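Local coordinates for monovalent Na+/H+ antiporter subunit D (Dietzia sp. DQ12-45-1b, PDB 7D3U), which forms a membrane-embedded subunit of the Mrp complex, a large bacterial pump that exchanges sodium ions for protons, and probably takes part in the ion transport itself, at residues Y258-D266 / N561-I569; K364-A372 / R524-L535. All coordinates share one frame; numbering follows the deposited sequence.

Contact 1: Y258-D266 / N561-I569; sequences YRIYAVIFD and NLYDPTTYI. With LMT (dodecyl-beta-D-maltoside), chain R.
Arg259 NH1, tied by a salt bridge to Asp77 OD2, also rests against the other segment, 3.8 Å from Leu562 CD2. Tyr568 CE1 lies over one face of the guanidinium, offset toward its rim, and the polar needs of the group are met elsewhere: NH2 bonds to Tyr255 OH. Bends at chi2 and chi3 curve the long chain so that its end lies beside Leu562.

Between the segments themselves there is no hydrogen bond, and the fit is one of hydrocarbon surfaces. Ala262, the small residue at the closest backbone approach, lets Leu562 come down on the helix, CB to CB at 3.6 Å. Beyond it, Leu562 CD1 meets the edge of the Tyr258 ring at CD2, 3.7 Å away. Val263 divides its branches: CG2 touches Tyr568 CE2 at 3.9 Å, while CG1 reaches Ile569 CD1. Pro565 suits the N-cap position before helix 566-572, where no helical N-H bond is lost by its ring nitrogen, and its ring packs beside the last turn of helix 249-263.

The detergent tail passes over a face of Tyr261 and touches Phe265, with Phe265 CZ 3.5 Å from its C6. Segment 561-569 lies along the end of helix 249-263, while helix 296-316 flanks Tyr258 and helix 320-350 supports both Tyr258 and Leu562.

Contact 2: K364-A372 / R524-L535; sequences KTEPLVAVA and RRIGLALAAPAL. With LMT (dodecyl-beta-D-maltoside), chain K; LMT (dodecyl-beta-D-maltoside), chain H.
Glu366 has its CG anti to the carbonyl carbon, and a bend at chi2 (-107°) turns the carboxylate across to the backbone of Arg525 and Ile526. Its OE2 takes the N-H of Ile526 through the syn lone pair, Ile526 N to Glu366 OE2 being 2.7 Å and the bond nearly straight at 166°. A second, weak bond runs from Arg525 N to the same oxygen at 2.6 Å, and Tyr351 OH adds another partner, so one buried atom gathers several groups. With an alanine here, those two N-H groups and the tyrosine hydroxyl would probably lose their common acceptor, leaving the chain leading into helix 528-546 less firmly tied.

Beyond it, the helical stretches 367-372 and 528-535 run the same way, their axes approaching to 8.7 Å at an angle of 15°. Alanines permit such closeness: Ala531 CB meets Leu368 CB at 3.9 Å, and Ala372 CB meets Ala534 CB at 4.1 Å. Branched residues fill in around them. The side chains of Val369 and Ile526 cross at about a right angle, Val369 CG1 4.0 Å from Ile526 CD1, and Leu368 CD1 lies 3.7 Å from Leu535 CD2. The other methyl of Leu368, CD2, touches one detergent tail, while Ala532 and Pro533 face a second. The helix kink here is consistent with Pro533 having no N-H; Ala534 N also lacks its bond.

Arg524 lends its CB and CG to the contact, with NE 4.7 Å from Glu366 OE1, too far for a bond. Two backbone donors, a hydroxyl and this nearby positive charge would tend to favour a charged carboxylate, although the carbonyl of Ile526 lies close to OE1: a polar attachment at one end of an otherwise apolar interface between membrane helices.

How the contacts relate
Contacts 1 and 2 lie on opposite sides of the chain's centre, their centres 43 Å apart and their nearest atoms about 24 Å from each other. Along the chain the order is 258-266, 364-372, 524-535, 561-569, so both segments of contact 2 fall between those of contact 1. Each joins a segment within the antiporter family region to one from the C-terminal part: helix 528-546 packs beside helix 367-380, and helix 566-572 sits by the end of helix 249-263. Helix 320-350 borders both, near its start at contact 1 and its later turns at contact 2. The C-terminal part of the chain thus packs against that region at two distant places, once through a predicted membrane helix and once through 561-569.

Contact 1: Y258-D266 / N561-I569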
loop_
_atom_site.group_PDB
_atom_site.type_symbol
_atom_site.label_atom_id
_atom_site.label_comp_id
_atom_site.label_asym_id
_atom_site.label_seq_id
_atom_site.Cartn_x
_atom_site.Cartn_y
_atom_site.Cartn_z
ATOM N N TYR A 258 9.208 3.566 12.279
ATOM C CA TYR A 258 10.088 3.045 13.318
ATOM C C TYR A 258 11.281 3.963 13.535
ATOM O O TYR A 258 11.555 4.388 14.662
ATOM C CB TYR A 258 10.559 1.641 12.950
ATOM C CG TYR A 258 9.695 0.537 13.503
ATOM C CD1 TYR A 258 8.401 0.351 13.047
ATOM C CD2 TYR A 258 10.175 -0.324 14.476
ATOM C CE1 TYR A 258 7.610 -0.654 13.545
ATOM C CE2 TYR A 258 9.391 -1.332 14.980
ATOM C CZ TYR A 258 8.110 -1.493 14.511
ATOM O OH TYR A 258 7.319 -2.498 15.008
ATOM N N ARG A 259 12.000 4.286 12.459
ATOM C CA ARG A 259 13.204 5.100 12.587
ATOM C C ARG A 259 12.886 6.484 13.135
ATOM O O ARG A 259 13.603 6.995 14.003
ATOM C CB ARG A 259 13.907 5.210 11.237
ATOM C CG ARG A 259 15.212 5.975 11.284
ATOM C CD ARG A 259 16.309 5.127 11.887
ATOM N NE ARG A 259 16.800 4.130 10.944
ATOM C CZ ARG A 259 17.588 3.114 11.275
ATOM N NH1 ARG A 259 17.974 2.957 12.533
ATOM N NH2 ARG A 259 17.989 2.255 10.351
ATOM N N ILE A 260 11.810 7.105 12.649
ATOM C CA ILE A 260 11.478 8.459 13.077
ATOM C C ILE A 260 11.086 8.474 14.546
ATOM O O ILE A 260 11.610 9.271 15.333
ATOM C CB ILE A 260 10.366 9.046 12.191
ATOM C CG1 ILE A 260 10.897 9.311 10.786
ATOM C CG2 ILE A 260 9.844 10.330 12.787
ATOM C CD1 ILE A 260 12.188 10.070 10.775
ATOM N N TYR A 261 10.162 7.598 14.947
ATOM C CA TYR A 261 9.736 7.609 16.338
ATOM C C TYR A 261 10.824 7.122 17.282
ATOM O O TYR A 261 10.792 7.464 18.467
ATOM C CB TYR A 261 8.477 6.766 16.525
ATOM C CG TYR A 261 7.815 7.010 17.857
ATOM C CD1 TYR A 261 6.987 8.105 18.048
ATOM C CD2 TYR A 261 8.036 6.162 18.929
ATOM C CE1 TYR A 261 6.389 8.341 19.266
ATOM C CE2 TYR A 261 7.443 6.392 20.150
ATOM C CZ TYR A 261 6.620 7.481 20.312
ATOM O OH TYR A 261 6.025 7.712 21.528
ATOM N N ALA A 262 11.793 6.347 16.794
ATOM C CA ALA A 262 12.857 5.890 17.675
ATOM C C ALA A 262 13.943 6.941 17.834
ATOM O O ALA A 262 14.486 7.113 18.930
ATOM C CB ALA A 262 13.452 4.588 17.147
ATOM N N VAL A 263 14.274 7.654 16.760
ATOM C CA VAL A 263 15.340 8.646 16.822
ATOM C C VAL A 263 14.776 10.001 17.213
ATOM O O VAL A 263 15.122 10.543 18.267
ATOM C CB VAL A 263 16.092 8.735 15.485
ATOM C CG1 VAL A 263 17.142 9.819 15.555
ATOM C CG2 VAL A 263 16.726 7.400 15.152
ATOM N N ILE A 264 13.892 10.555 16.380
ATOM C CA ILE A 264 13.396 11.910 16.614
ATOM C C ILE A 264 12.615 11.972 17.920
ATOM O O ILE A 264 12.975 12.704 18.849
ATOM C CB ILE A 264 12.547 12.391 15.428
ATOM C CG1 ILE A 264 13.424 12.573 14.193
ATOM C CG2 ILE A 264 11.860 13.694 15.769
ATOM C CD1 ILE A 264 12.696 13.164 13.020
ATOM N N PHE A 265 11.533 11.199 18.012
ATOM C CA PHE A 265 10.713 11.205 19.215
ATOM C C PHE A 265 11.405 10.561 20.407
ATOM O O PHE A 265 10.925 10.722 21.534
ATOM C CB PHE A 265 9.388 10.498 18.952
ATOM C CG PHE A 265 8.255 11.431 18.665
ATOM C CD1 PHE A 265 7.633 12.116 19.689
ATOM C CD2 PHE A 265 7.807 11.621 17.373
ATOM C CE1 PHE A 265 6.592 12.975 19.428
ATOM C CE2 PHE A 265 6.765 12.475 17.111
ATOM C CZ PHE A 265 6.157 13.153 18.137
ATOM N N ASP A 266 12.497 9.832 20.186
ATOM C CA ASP A 266 13.272 9.188 21.243
ATOM C C ASP A 266 12.456 8.176 22.039
ATOM O O ASP A 266 12.837 7.814 23.156
ATOM C CB ASP A 266 13.884 10.223 22.191
ATOM C CG ASP A 266 15.227 9.794 22.729
ATOM O OD1 ASP A 266 16.158 9.602 21.920
ATOM O OD2 ASP A 266 15.352 9.648 23.963
ATOM N N ASN A 561 19.194 -0.832 18.109
ATOM C CA ASN A 561 19.529 0.397 17.409
ATOM C C ASN A 561 18.396 1.410 17.434
ATOM O O ASN A 561 18.555 2.510 16.897
ATOM C CB ASN A 561 19.912 0.086 15.961
ATOM C CG ASN A 561 21.237 -0.628 15.853
ATOM O OD1 ASN A 561 22.103 -0.485 16.715
ATOM N ND2 ASN A 561 21.403 -1.410 14.796
ATOM N N LEU A 562 17.260 1.065 18.034
ATOM C CA LEU A 562 16.111 1.955 18.117
ATOM C C LEU A 562 15.814 2.398 19.542
ATOM O O LEU A 562 15.597 3.589 19.780
ATOM C CB LEU A 562 14.876 1.276 17.512
ATOM C CG LEU A 562 14.997 0.862 16.046
ATOM C CD1 LEU A 562 13.695 0.269 15.549
ATOM C CD2 LEU A 562 15.403 2.045 15.195
ATOM N N TYR A 563 15.798 1.477 20.504
ATOM C CA TYR A 563 15.597 1.876 21.891
ATOM C C TYR A 563 16.858 2.446 22.523
ATOM O O TYR A 563 16.838 2.786 23.710
ATOM C CB TYR A 563 15.063 0.701 22.724
ATOM C CG TYR A 563 16.011 -0.460 22.962
ATOM C CD1 TYR A 563 17.087 -0.348 23.835
ATOM C CD2 TYR A 563 15.799 -1.685 22.347
ATOM C CE1 TYR A 563 17.940 -1.411 24.059
ATOM C CE2 TYR A 563 16.644 -2.753 22.569
ATOM C CZ TYR A 563 17.713 -2.610 23.424
ATOM O OH TYR A 563 18.556 -3.673 23.646
ATOM N N ASP A 564 17.945 2.561 21.761
ATOM C CA ASP A 564 19.189 3.158 22.249
ATOM C C ASP A 564 19.951 3.705 21.053
ATOM O O ASP A 564 20.943 3.123 20.601
ATOM C CB ASP A 564 20.021 2.132 23.016
ATOM C CG ASP A 564 21.097 2.773 23.864
ATOM O OD1 ASP A 564 22.002 3.418 23.295
ATOM O OD2 ASP A 564 21.037 2.633 25.103
ATOM N N PRO A 565 19.510 4.838 20.511
ATOM C CA PRO A 565 20.099 5.335 19.264
ATOM C C PRO A 565 21.373 6.129 19.483
ATOM O O PRO A 565 21.822 6.841 18.580
ATOM C CB PRO A 565 18.985 6.214 18.693
ATOM C CG PRO A 565 18.327 6.769 19.905
ATOM C CD PRO A 565 18.414 5.705 20.979
ATOM N N THR A 566 21.962 6.028 20.677
ATOM C CA THR A 566 23.215 6.726 20.936
ATOM C C THR A 566 24.317 6.240 20.004
ATOM O O THR A 566 25.118 7.039 19.509
ATOM C CB THR A 566 23.630 6.544 22.394
ATOM O OG1 THR A 566 24.169 5.231 22.577
ATOM C CG2 THR A 566 22.433 6.725 23.310
ATOM N N THR A 567 24.358 4.935 19.731
ATOM C CA THR A 567 25.366 4.391 18.831
ATOM C C THR A 567 25.087 4.713 17.372
ATOM O O THR A 567 25.989 4.569 16.541
ATOM C CB THR A 567 25.468 2.877 19.000
ATOM O OG1 THR A 567 26.398 2.354 18.046
ATOM C CG2 THR A 567 24.111 2.231 18.780
ATOM N N TYR A 568 23.869 5.135 17.042
ATOM C CA TYR A 568 23.523 5.556 15.691
ATOM C C TYR A 568 23.784 7.041 15.486
ATOM O O TYR A 568 24.359 7.438 14.466
ATOM C CB TYR A 568 22.054 5.219 15.412
ATOM C CG TYR A 568 21.431 5.928 14.231
ATOM C CD1 TYR A 568 21.498 5.384 12.958
ATOM C CD2 TYR A 568 20.738 7.120 14.395
ATOM C CE1 TYR A 568 20.919 6.020 11.880
ATOM C CE2 TYR A 568 20.157 7.761 13.323
ATOM C CZ TYR A 568 20.250 7.206 12.069
ATOM O OH TYR A 568 19.672 7.840 10.996
ATOM N N ILE A 569 23.382 7.867 16.451
ATOM C CA ILE A 569 23.637 9.298 16.365
ATOM C C ILE A 569 25.127 9.585 16.491
ATOM O O ILE A 569 25.661 10.470 15.813
ATOM C CB ILE A 569 22.814 10.037 17.434
ATOM C CG1 ILE A 569 21.343 10.049 17.027
ATOM C CG2 ILE A 569 23.326 11.447 17.632
ATOM C CD1 ILE A 569 20.400 9.740 18.152
HETATM C C1B LMT R . 0.727 19.956 27.599
HETATM C C2B LMT R . -0.538 20.832 27.515
HETATM C C3B LMT R . -0.717 21.662 28.799
HETATM C C4B LMT R . 0.061 21.024 29.971
HETATM C C5B LMT R . 1.550 20.992 29.573
HETATM C C6B LMT R . 2.318 20.056 30.498
HETATM O O1B LMT R . 1.098 19.557 26.320
HETATM O O2B LMT R . -0.385 21.650 26.427
HETATM O O3B LMT R . -2.039 21.856 29.095
HETATM O "O4'" LMT R . -0.094 21.763 31.121
HETATM O O5B LMT R . 1.773 20.647 28.218
HETATM O O6B LMT R . 3.658 20.110 30.215
HETATM C "C1'" LMT R . 1.459 18.500 23.129
HETATM C "C2'" LMT R . 0.208 19.252 23.608
HETATM C "C3'" LMT R . -0.403 18.497 24.805
HETATM C "C4'" LMT R . 0.664 18.288 25.887
HETATM C "C5'" LMT R . 1.855 17.595 25.186
HETATM C "C6'" LMT R . 2.359 16.360 25.883
HETATM O "O1'" LMT R . 1.352 18.193 21.802
HETATM O "O2'" LMT R . 0.599 20.489 24.042
HETATM O "O3'" LMT R . -0.889 17.296 24.399
HETATM O "O5'" LMT R . 1.547 17.288 23.853
HETATM O "O6'" LMT R . 1.398 16.019 26.797
HETATM C C1 LMT R . 1.078 16.847 21.507
HETATM C C2 LMT R . 1.881 16.565 20.275
HETATM C C3 LMT R . 1.319 15.549 19.339
HETATM C C4 LMT R . 2.415 14.566 19.035
HETATM C C5 LMT R . 1.852 13.377 18.341
HETATM C C6 LMT R . 2.762 12.202 18.410
HETATM C C7 LMT R . 2.127 11.039 17.717
HETATM C C8 LMT R . 3.026 9.862 17.811
HETATM C C9 LMT R . 2.480 8.637 17.160
HETATM C C10 LMT R . 3.527 7.567 17.262
HETATM C C11 LMT R . 3.113 6.484 18.204
HETATM C C12 LMT R . 3.295 5.135 17.598
#

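Contact 2: K364-A372 / R524-L535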
loop_
_atom_site.group_PDB
_atom_site.type_symbol
_atom_site.label_atom_id
_atom_site.label_comp_id
_atom_site.label_asym_id
_atom_site.label_seq_id
_atom_site.Cartn_x
_atom_site.Cartn_y
_atom_site.Cartn_z
ATOM N N LYS A 364 -6.556 -30.477 -5.136
ATOM C CA LYS A 364 -6.381 -31.805 -5.707
ATOM C C LYS A 364 -5.647 -31.767 -7.039
ATOM O O LYS A 364 -4.806 -32.630 -7.306
ATOM C CB LYS A 364 -7.741 -32.481 -5.888
ATOM C CG LYS A 364 -7.664 -33.867 -6.502
ATOM C CD LYS A 364 -8.999 -34.587 -6.418
ATOM C CE LYS A 364 -8.879 -36.022 -6.903
ATOM N NZ LYS A 364 -8.508 -36.089 -8.343
ATOM N N THR A 365 -5.946 -30.779 -7.878
ATOM C CA THR A 365 -5.325 -30.688 -9.191
ATOM C C THR A 365 -4.014 -29.918 -9.170
ATOM O O THR A 365 -3.159 -30.148 -10.031
ATOM C CB THR A 365 -6.284 -30.026 -10.183
ATOM O OG1 THR A 365 -6.129 -28.604 -10.121
ATOM C CG2 THR A 365 -7.719 -30.381 -9.848
ATOM N N GLU A 366 -3.835 -29.008 -8.217
ATOM C CA GLU A 366 -2.613 -28.212 -8.101
ATOM C C GLU A 366 -2.122 -28.275 -6.662
ATOM O O GLU A 366 -2.353 -27.351 -5.872
ATOM C CB GLU A 366 -2.847 -26.769 -8.540
ATOM C CG GLU A 366 -3.619 -26.636 -9.831
ATOM C CD GLU A 366 -2.735 -26.213 -10.975
ATOM O OE1 GLU A 366 -1.500 -26.292 -10.817
ATOM O OE2 GLU A 366 -3.268 -25.796 -12.025
ATOM N N PRO A 367 -1.434 -29.355 -6.286
ATOM C CA PRO A 367 -0.998 -29.483 -4.890
ATOM C C PRO A 367 0.153 -28.565 -4.526
ATOM O O PRO A 367 0.280 -28.196 -3.352
ATOM C CB PRO A 367 -0.597 -30.959 -4.788
ATOM C CG PRO A 367 -0.194 -31.320 -6.171
ATOM C CD PRO A 367 -1.085 -30.538 -7.089
ATOM N N LEU A 368 0.995 -28.182 -5.486
ATOM C CA LEU A 368 2.135 -27.324 -5.176
ATOM C C LEU A 368 1.675 -25.969 -4.653
ATOM O O LEU A 368 2.082 -25.536 -3.566
ATOM C CB LEU A 368 3.010 -27.150 -6.416
ATOM C CG LEU A 368 4.325 -27.927 -6.461
ATOM C CD1 LEU A 368 5.311 -27.365 -5.456
ATOM C CD2 LEU A 368 4.080 -29.401 -6.205
ATOM N N VAL A 369 0.818 -25.284 -5.414
ATOM C CA VAL A 369 0.339 -23.977 -4.983
ATOM C C VAL A 369 -0.558 -24.112 -3.763
ATOM O O VAL A 369 -0.603 -23.211 -2.922
ATOM C CB VAL A 369 -0.373 -23.257 -6.143
ATOM C CG1 VAL A 369 -1.533 -24.083 -6.652
ATOM C CG2 VAL A 369 -0.840 -21.875 -5.719
ATOM N N ALA A 370 -1.259 -25.237 -3.623
ATOM C CA ALA A 370 -2.083 -25.442 -2.437
ATOM C C ALA A 370 -1.229 -25.521 -1.179
ATOM O O ALA A 370 -1.565 -24.921 -0.153
ATOM C CB ALA A 370 -2.924 -26.707 -2.592
ATOM N N VAL A 371 -0.116 -26.254 -1.243
ATOM C CA VAL A 371 0.807 -26.318 -0.112
ATOM C C VAL A 371 1.410 -24.945 0.153
ATOM O O VAL A 371 1.468 -24.478 1.300
ATOM C CB VAL A 371 1.900 -27.368 -0.375
ATOM C CG1 VAL A 371 3.026 -27.223 0.628
ATOM C CG2 VAL A 371 1.311 -28.760 -0.327
ATOM N N ALA A 372 1.878 -24.283 -0.908
ATOM C CA ALA A 372 2.491 -22.971 -0.749
ATOM C C ALA A 372 1.517 -21.960 -0.166
ATOM O O ALA A 372 1.934 -21.015 0.511
ATOM C CB ALA A 372 3.025 -22.474 -2.091
ATOM N N ARG A 524 -3.905 -29.890 -14.388
ATOM C CA ARG A 524 -2.823 -29.136 -13.760
ATOM C C ARG A 524 -2.433 -27.991 -14.685
ATOM O O ARG A 524 -1.676 -28.179 -15.639
ATOM C CB ARG A 524 -1.639 -30.048 -13.468
ATOM C CG ARG A 524 -0.508 -29.387 -12.704
ATOM C CD ARG A 524 0.498 -30.421 -12.236
ATOM N NE ARG A 524 1.435 -29.877 -11.259
ATOM C CZ ARG A 524 2.625 -29.376 -11.567
ATOM N NH1 ARG A 524 3.026 -29.349 -12.830
ATOM N NH2 ARG A 524 3.416 -28.903 -10.614
ATOM N N ARG A 525 -2.953 -26.798 -14.403
ATOM C CA ARG A 525 -2.638 -25.622 -15.206
ATOM C C ARG A 525 -1.374 -24.917 -14.736
ATOM O O ARG A 525 -0.550 -24.510 -15.561
ATOM C CB ARG A 525 -3.805 -24.634 -15.177
ATOM C CG ARG A 525 -5.074 -25.130 -15.834
ATOM C CD ARG A 525 -6.014 -23.973 -16.097
ATOM N NE ARG A 525 -7.392 -24.413 -16.279
ATOM C CZ ARG A 525 -8.414 -23.591 -16.487
ATOM N NH1 ARG A 525 -8.216 -22.282 -16.538
ATOM N NH2 ARG A 525 -9.634 -24.081 -16.645
ATOM N N ILE A 526 -1.205 -24.765 -13.425
ATOM C CA ILE A 526 -0.086 -24.012 -12.870
ATOM C C ILE A 526 1.142 -24.914 -12.857
ATOM O O ILE A 526 1.250 -25.820 -12.028
ATOM C CB ILE A 526 -0.404 -23.490 -11.465
ATOM C CG1 ILE A 526 -1.663 -22.628 -11.494
ATOM C CG2 ILE A 526 0.765 -22.711 -10.906
ATOM C CD1 ILE A 526 -2.177 -22.269 -10.125
ATOM N N GLY A 527 2.068 -24.669 -13.776
ATOM C CA GLY A 527 3.294 -25.430 -13.833
ATOM C C GLY A 527 4.191 -25.152 -12.639
ATOM O O GLY A 527 3.824 -24.484 -11.671
ATOM N N LEU A 528 5.409 -25.686 -12.726
ATOM C CA LEU A 528 6.354 -25.532 -11.626
ATOM C C LEU A 528 6.899 -24.112 -11.556
ATOM O O LEU A 528 7.160 -23.596 -10.464
ATOM C CB LEU A 528 7.494 -26.538 -11.770
ATOM C CG LEU A 528 8.552 -26.514 -10.668
ATOM C CD1 LEU A 528 7.902 -26.653 -9.301
ATOM C CD2 LEU A 528 9.581 -27.608 -10.889
ATOM N N ALA A 529 7.065 -23.459 -12.708
ATOM C CA ALA A 529 7.658 -22.128 -12.732
ATOM C C ALA A 529 6.760 -21.074 -12.099
ATOM O O ALA A 529 7.259 -20.022 -11.689
ATOM C CB ALA A 529 7.991 -21.727 -14.168
ATOM N N LEU A 530 5.456 -21.326 -12.010
ATOM C CA LEU A 530 4.541 -20.366 -11.410
ATOM C C LEU A 530 4.302 -20.626 -9.930
ATOM O O LEU A 530 4.104 -19.673 -9.167
ATOM C CB LEU A 530 3.201 -20.380 -12.147
ATOM C CG LEU A 530 3.039 -19.354 -13.265
ATOM C CD1 LEU A 530 1.638 -19.409 -13.838
ATOM C CD2 LEU A 530 3.351 -17.966 -12.749
ATOM N N ALA A 531 4.313 -21.885 -9.506
ATOM C CA ALA A 531 4.114 -22.234 -8.108
ATOM C C ALA A 531 5.417 -22.349 -7.332
ATOM O O ALA A 531 5.379 -22.569 -6.118
ATOM C CB ALA A 531 3.336 -23.548 -7.999
ATOM N N ALA A 532 6.561 -22.208 -7.995
ATOM C CA ALA A 532 7.855 -22.305 -7.331
ATOM C C ALA A 532 8.214 -21.038 -6.557
ATOM O O ALA A 532 8.741 -21.144 -5.444
ATOM C CB ALA A 532 8.950 -22.639 -8.347
ATOM N N PRO A 533 7.986 -19.831 -7.091
ATOM C CA PRO A 533 8.250 -18.636 -6.273
ATOM C C PRO A 533 7.352 -18.530 -5.056
ATOM O O PRO A 533 7.789 -18.020 -4.019
ATOM C CB PRO A 533 8.013 -17.479 -7.252
ATOM C CG PRO A 533 7.179 -18.055 -8.327
ATOM C CD PRO A 533 7.659 -19.453 -8.476
ATOM N N ALA A 534 6.107 -18.994 -5.146
ATOM C CA ALA A 534 5.227 -18.998 -3.986
ATOM C C ALA A 534 5.573 -20.100 -2.998
ATOM O O ALA A 534 5.200 -20.000 -1.825
ATOM C CB ALA A 534 3.770 -19.146 -4.425
ATOM N N LEU A 535 6.273 -21.142 -3.440
ATOM C CA LEU A 535 6.670 -22.228 -2.554
ATOM C C LEU A 535 7.997 -21.947 -1.864
ATOM O O LEU A 535 8.177 -22.314 -0.699
ATOM C CB LEU A 535 6.759 -23.540 -3.335
ATOM C CG LEU A 535 6.916 -24.807 -2.496
ATOM C CD1 LEU A 535 5.558 -25.385 -2.152
ATOM C CD2 LEU A 535 7.771 -25.828 -3.222
HETATM C C1 LMT K . 2.881 -33.864 -7.565
HETATM C C2 LMT K . 3.635 -33.133 -6.496
HETATM C C3 LMT K . 2.911 -32.900 -5.212
HETATM C C4 LMT K . 3.919 -33.006 -4.099
HETATM C C5 LMT K . 4.015 -31.720 -3.351
HETATM C C6 LMT K . 5.241 -31.664 -2.504
HETATM C C7 LMT K . 5.226 -30.435 -1.646
HETATM C C8 LMT K . 6.229 -30.611 -0.558
HETATM C C9 LMT K . 7.031 -29.389 -0.250
HETATM C C10 LMT K . 6.569 -28.873 1.084
HETATM C C11 LMT K . 7.154 -27.530 1.380
HETATM C C12 LMT K . 6.730 -27.022 2.718
HETATM C C1 LMT H . 9.593 -25.236 -16.308
HETATM C C2 LMT H . 10.812 -24.693 -15.627
HETATM C C3 LMT H . 10.872 -24.860 -14.144
HETATM C C4 LMT H . 11.959 -23.956 -13.627
HETATM C C5 LMT H . 11.766 -23.689 -12.172
HETATM C C6 LMT H . 12.472 -22.450 -11.738
HETATM C C7 LMT H . 11.877 -21.934 -10.463
HETATM C C8 LMT H . 12.161 -20.477 -10.360
HETATM C C9 LMT H . 11.541 -19.806 -9.180
HETATM C C10 LMT H . 12.652 -19.436 -8.239
HETATM C C11 LMT H . 12.124 -18.801 -6.993
HETATM C C12 LMT H . 13.183 -18.042 -6.266
#